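Local coordinates for aminoglycoside 6-adenylyltransferase (Bacillus subtilis, PDB 2PBE), which transfers the AMP or GMP group of ATP or GTP to the O-6 position of streptomycin, making the bacterium resistant to this antibiotic, at residues V188-H199 with C248-V259. Residues are numbered along the deposited sequence; the frame is centred on the assembly and turned at random.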
# COMPACT_ATOMS: atom_id res chain seq x y z
N VAL A 188 15.57 6.53 0.11
CA VAL A 188 16.10 5.25 0.54
C VAL A 188 15.08 4.37 1.22
O VAL A 188 14.77 3.30 0.71
CB VAL A 188 17.31 5.47 1.44
CG1 VAL A 188 17.82 4.14 1.98
CG2 VAL A 188 18.40 6.18 0.64
N ARG A 189 14.55 4.80 2.37
CA ARG A 189 13.54 4.02 3.09
C ARG A 189 12.30 3.76 2.23
O ARG A 189 11.75 2.66 2.27
CB ARG A 189 13.13 4.70 4.39
CG ARG A 189 12.27 3.81 5.27
CD ARG A 189 11.79 4.50 6.54
NE ARG A 189 12.86 4.81 7.48
CZ ARG A 189 13.29 6.04 7.75
NH1 ARG A 189 12.73 7.09 7.15
NH2 ARG A 189 14.26 6.22 8.63
N PRO A 190 11.84 4.75 1.45
CA PRO A 190 10.66 4.46 0.63
C PRO A 190 10.88 3.33 -0.37
O PRO A 190 9.93 2.63 -0.74
CB PRO A 190 10.34 5.80 -0.03
CG PRO A 190 10.73 6.78 1.05
CD PRO A 190 12.06 6.22 1.53
N ASN A 191 12.12 3.14 -0.82
CA ASN A 191 12.37 2.05 -1.77
C ASN A 191 12.46 0.72 -1.02
O ASN A 191 12.08 -0.32 -1.55
CB ASN A 191 13.63 2.31 -2.60
CG ASN A 191 13.33 3.16 -3.84
OD1 ASN A 191 13.44 4.38 -3.81
ND2 ASN A 191 12.93 2.51 -4.92
N LEU A 192 12.93 0.75 0.21
CA LEU A 192 12.99 -0.46 1.02
C LEU A 192 11.54 -0.94 1.17
O LEU A 192 11.25 -2.14 1.06
CB LEU A 192 13.59 -0.14 2.40
CG LEU A 192 13.31 -1.15 3.52
CD1 LEU A 192 13.86 -2.53 3.14
CD2 LEU A 192 13.96 -0.65 4.81
N LEU A 193 10.64 0.01 1.39
CA LEU A 193 9.22 -0.28 1.53
C LEU A 193 8.62 -0.90 0.28
O LEU A 193 7.79 -1.81 0.38
CB LEU A 193 8.46 0.99 1.87
CG LEU A 193 8.30 1.43 3.31
CD1 LEU A 193 7.39 2.63 3.32
CD2 LEU A 193 7.70 0.31 4.14
N ARG A 194 9.00 -0.39 -0.88
CA ARG A 194 8.50 -0.92 -2.15
C ARG A 194 8.98 -2.34 -2.27
O ARG A 194 8.22 -3.21 -2.66
CB ARG A 194 9.04 -0.12 -3.34
CG ARG A 194 8.52 -0.58 -4.68
CD ARG A 194 9.08 0.26 -5.80
NE ARG A 194 8.80 1.69 -5.62
CZ ARG A 194 7.66 2.26 -5.96
NH1 ARG A 194 6.67 1.54 -6.52
NH2 ARG A 194 7.50 3.56 -5.74
N MSE A 195 10.25 -2.55 -1.94
CA MSE A 195 10.84 -3.89 -1.99
C MSE A 195 10.07 -4.83 -1.07
O MSE A 195 9.83 -6.00 -1.42
CB MSE A 195 12.32 -3.83 -1.56
CG MSE A 195 13.09 -5.11 -1.84
SE MSE A 195 12.90 -5.75 -3.68
CE MSE A 195 14.09 -4.49 -4.62
N MSE A 196 9.70 -4.34 0.10
CA MSE A 196 8.96 -5.15 1.05
C MSE A 196 7.55 -5.39 0.53
O MSE A 196 6.99 -6.48 0.69
CB MSE A 196 8.92 -4.45 2.41
CG MSE A 196 10.29 -4.38 3.07
SE MSE A 196 10.37 -3.37 4.75
CE MSE A 196 9.92 -4.72 6.06
N ALA A 197 6.97 -4.38 -0.11
CA ALA A 197 5.63 -4.51 -0.65
C ALA A 197 5.64 -5.53 -1.78
O ALA A 197 4.71 -6.34 -1.89
CB ALA A 197 5.13 -3.16 -1.16
N TRP A 198 6.69 -5.50 -2.60
CA TRP A 198 6.80 -6.44 -3.72
C TRP A 198 6.91 -7.87 -3.18
O TRP A 198 6.48 -8.83 -3.83
CB TRP A 198 8.03 -6.13 -4.58
CG TRP A 198 7.87 -4.97 -5.57
CD1 TRP A 198 6.70 -4.39 -5.98
CD2 TRP A 198 8.92 -4.35 -6.33
NE1 TRP A 198 6.94 -3.45 -6.95
CE2 TRP A 198 8.29 -3.40 -7.19
CE3 TRP A 198 10.32 -4.49 -6.38
CZ2 TRP A 198 9.02 -2.58 -8.10
CZ3 TRP A 198 11.07 -3.69 -7.29
CH2 TRP A 198 10.40 -2.74 -8.14
N HIS A 199 7.51 -8.00 -2.01
CA HIS A 199 7.64 -9.31 -1.39
C HIS A 199 6.24 -9.78 -0.95
O HIS A 199 5.87 -10.93 -1.19
CB HIS A 199 8.56 -9.21 -0.18
CG HIS A 199 8.72 -10.50 0.56
ND1 HIS A 199 9.23 -11.64 -0.04
CD2 HIS A 199 8.42 -10.85 1.83
CE1 HIS A 199 9.23 -12.63 0.84
NE2 HIS A 199 8.74 -12.17 1.98
N CYS A 248 18.68 -0.08 6.98
CA CYS A 248 17.99 -0.15 5.70
C CYS A 248 18.76 -1.09 4.78
O CYS A 248 18.18 -1.85 4.00
CB CYS A 248 17.90 1.23 5.07
SG CYS A 248 16.85 2.38 6.00
N TYR A 249 20.09 -1.05 4.87
CA TYR A 249 20.95 -1.92 4.07
C TYR A 249 20.61 -3.37 4.33
O TYR A 249 20.29 -4.13 3.41
CB TYR A 249 22.44 -1.70 4.43
CG TYR A 249 23.11 -0.55 3.72
CD1 TYR A 249 22.34 0.50 3.15
CD2 TYR A 249 24.52 -0.50 3.59
CE1 TYR A 249 22.95 1.57 2.48
CE2 TYR A 249 25.16 0.58 2.90
CZ TYR A 249 24.36 1.61 2.35
OH TYR A 249 24.93 2.66 1.66
N ALA A 250 20.68 -3.73 5.61
CA ALA A 250 20.40 -5.08 6.07
C ALA A 250 19.04 -5.56 5.58
O ALA A 250 18.91 -6.66 5.06
CB ALA A 250 20.47 -5.13 7.58
N LEU A 251 18.03 -4.71 5.74
CA LEU A 251 16.69 -5.08 5.33
C LEU A 251 16.50 -5.12 3.82
O LEU A 251 15.71 -5.91 3.32
CB LEU A 251 15.67 -4.14 5.96
CG LEU A 251 15.46 -4.42 7.44
CD1 LEU A 251 14.61 -3.33 8.06
CD2 LEU A 251 14.79 -5.79 7.62
N PHE A 252 17.22 -4.27 3.10
CA PHE A 252 17.06 -4.25 1.65
C PHE A 252 17.65 -5.49 1.02
O PHE A 252 17.13 -5.99 0.03
CB PHE A 252 17.72 -3.03 1.01
CG PHE A 252 17.15 -2.71 -0.35
CD1 PHE A 252 15.87 -2.16 -0.45
CD2 PHE A 252 17.88 -2.98 -1.52
CE1 PHE A 252 15.29 -1.87 -1.73
CE2 PHE A 252 17.32 -2.70 -2.82
CZ PHE A 252 16.02 -2.14 -2.92
N ARG A 253 18.75 -5.97 1.59
CA ARG A 253 19.39 -7.17 1.07
C ARG A 253 18.38 -8.29 1.23
O ARG A 253 18.05 -8.99 0.29
CB ARG A 253 20.67 -7.52 1.86
CG ARG A 253 21.79 -6.52 1.67
CD ARG A 253 22.98 -6.79 2.60
NE ARG A 253 23.97 -5.71 2.50
CZ ARG A 253 24.38 -4.95 3.51
NH1 ARG A 253 23.90 -5.14 4.73
NH2 ARG A 253 25.28 -3.99 3.31
N LYS A 254 17.90 -8.42 2.46
CA LYS A 254 16.94 -9.43 2.83
C LYS A 254 15.78 -9.53 1.83
O LYS A 254 15.57 -10.57 1.20
CB LYS A 254 16.42 -9.15 4.23
CG LYS A 254 15.48 -10.22 4.77
CD LYS A 254 15.19 -10.07 6.25
CE LYS A 254 14.15 -11.09 6.68
NZ LYS A 254 13.79 -11.02 8.11
N TYR A 255 15.04 -8.43 1.65
CA TYR A 255 13.89 -8.46 0.75
C TYR A 255 14.16 -8.49 -0.74
O TYR A 255 13.37 -9.07 -1.49
CB TYR A 255 12.95 -7.33 1.13
CG TYR A 255 12.39 -7.62 2.51
CD1 TYR A 255 11.51 -8.73 2.71
CD2 TYR A 255 12.83 -6.90 3.65
CE1 TYR A 255 11.11 -9.13 4.03
CE2 TYR A 255 12.43 -7.29 4.98
CZ TYR A 255 11.58 -8.41 5.15
OH TYR A 255 11.23 -8.84 6.43
N SER A 256 15.26 -7.88 -1.18
CA SER A 256 15.58 -7.89 -2.61
C SER A 256 16.08 -9.29 -2.95
O SER A 256 15.85 -9.78 -4.05
CB SER A 256 16.63 -6.84 -2.96
OG SER A 256 17.83 -7.06 -2.23
N LYS A 257 16.76 -9.93 -2.00
CA LYS A 257 17.24 -11.30 -2.20
C LYS A 257 16.02 -12.21 -2.26
O LYS A 257 15.91 -13.07 -3.13
CB LYS A 257 18.17 -11.73 -1.06
CG LYS A 257 19.56 -11.17 -1.19
CD LYS A 257 20.46 -11.48 -0.01
CE LYS A 257 21.83 -10.80 -0.18
NZ LYS A 257 22.73 -11.02 0.98
N ALA A 258 15.10 -12.00 -1.33
CA ALA A 258 13.87 -12.77 -1.28
C ALA A 258 13.05 -12.66 -2.56
O ALA A 258 12.55 -13.66 -3.09
CB ALA A 258 13.06 -12.31 -0.11
N VAL A 259 12.90 -11.43 -3.05
CA VAL A 259 12.13 -11.17 -4.26
C VAL A 259 12.83 -11.67 -5.51
O VAL A 259 12.23 -12.35 -6.34
CB VAL A 259 11.84 -9.64 -4.40
CG1 VAL A 259 11.31 -9.32 -5.78
CG2 VAL A 259 10.85 -9.19 -3.34
O HOH W 1 9.23 -12.70 -2.61
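Met196, a selenomethionine, lays its CG over one face of the Tyr255 ring. This is a CH-pi contact, with CG 4.1 Å from the ring centroid of Tyr255 and 29° off the ring normal. The side chain then bends at chi3, which keeps its methyl CE over the same face, near CE2 and CZ. The selenium lies obliquely to the ring, in a Met-aromatic contact. At the ring edge, CD2 of His199 sits 3.8 Å from CD1 of Tyr255, so the phenol is bordered on two sides by helix 177-204.

The first side-chain bond of Met195, also a selenomethionine, points toward helix 238-263. Its CG is anti to the backbone N (chi1 -169°) and lies 3.7 Å from CB of Tyr255. Bends at chi2 and chi3 fold the side chain back. The methyl CE thereby reaches CZ of Phe252 at 3.5 Å and also touches CB of Ser256. The Phe252 ring turns an edge to the other helix, where CE1 is 3.6 Å from the carbonyl O of Asn191. Phe161 of helix 151-173 stacks on this ring. Toward the N-terminal ends of the segments, CD1 of Leu192 packs on CB of Leu251 at 3.7 Å. At the C-terminal ends, CG2 of Val259 fits against the backbone of His199.

The two helices run in roughly the same direction, 33° apart, with axes 8.8 Å from each other. They belong to the helical part of this adenylyltransferase.

No hydrogen bond joins the segments directly. Ser256 OG donates to Phe252 O of its own helix, and Tyr255 OH bonds Glu228. One water binds His199 ND1 and weakly links it to Ala258 O. Cohesion between these segments therefore rests mainly on apolar and aromatic packing.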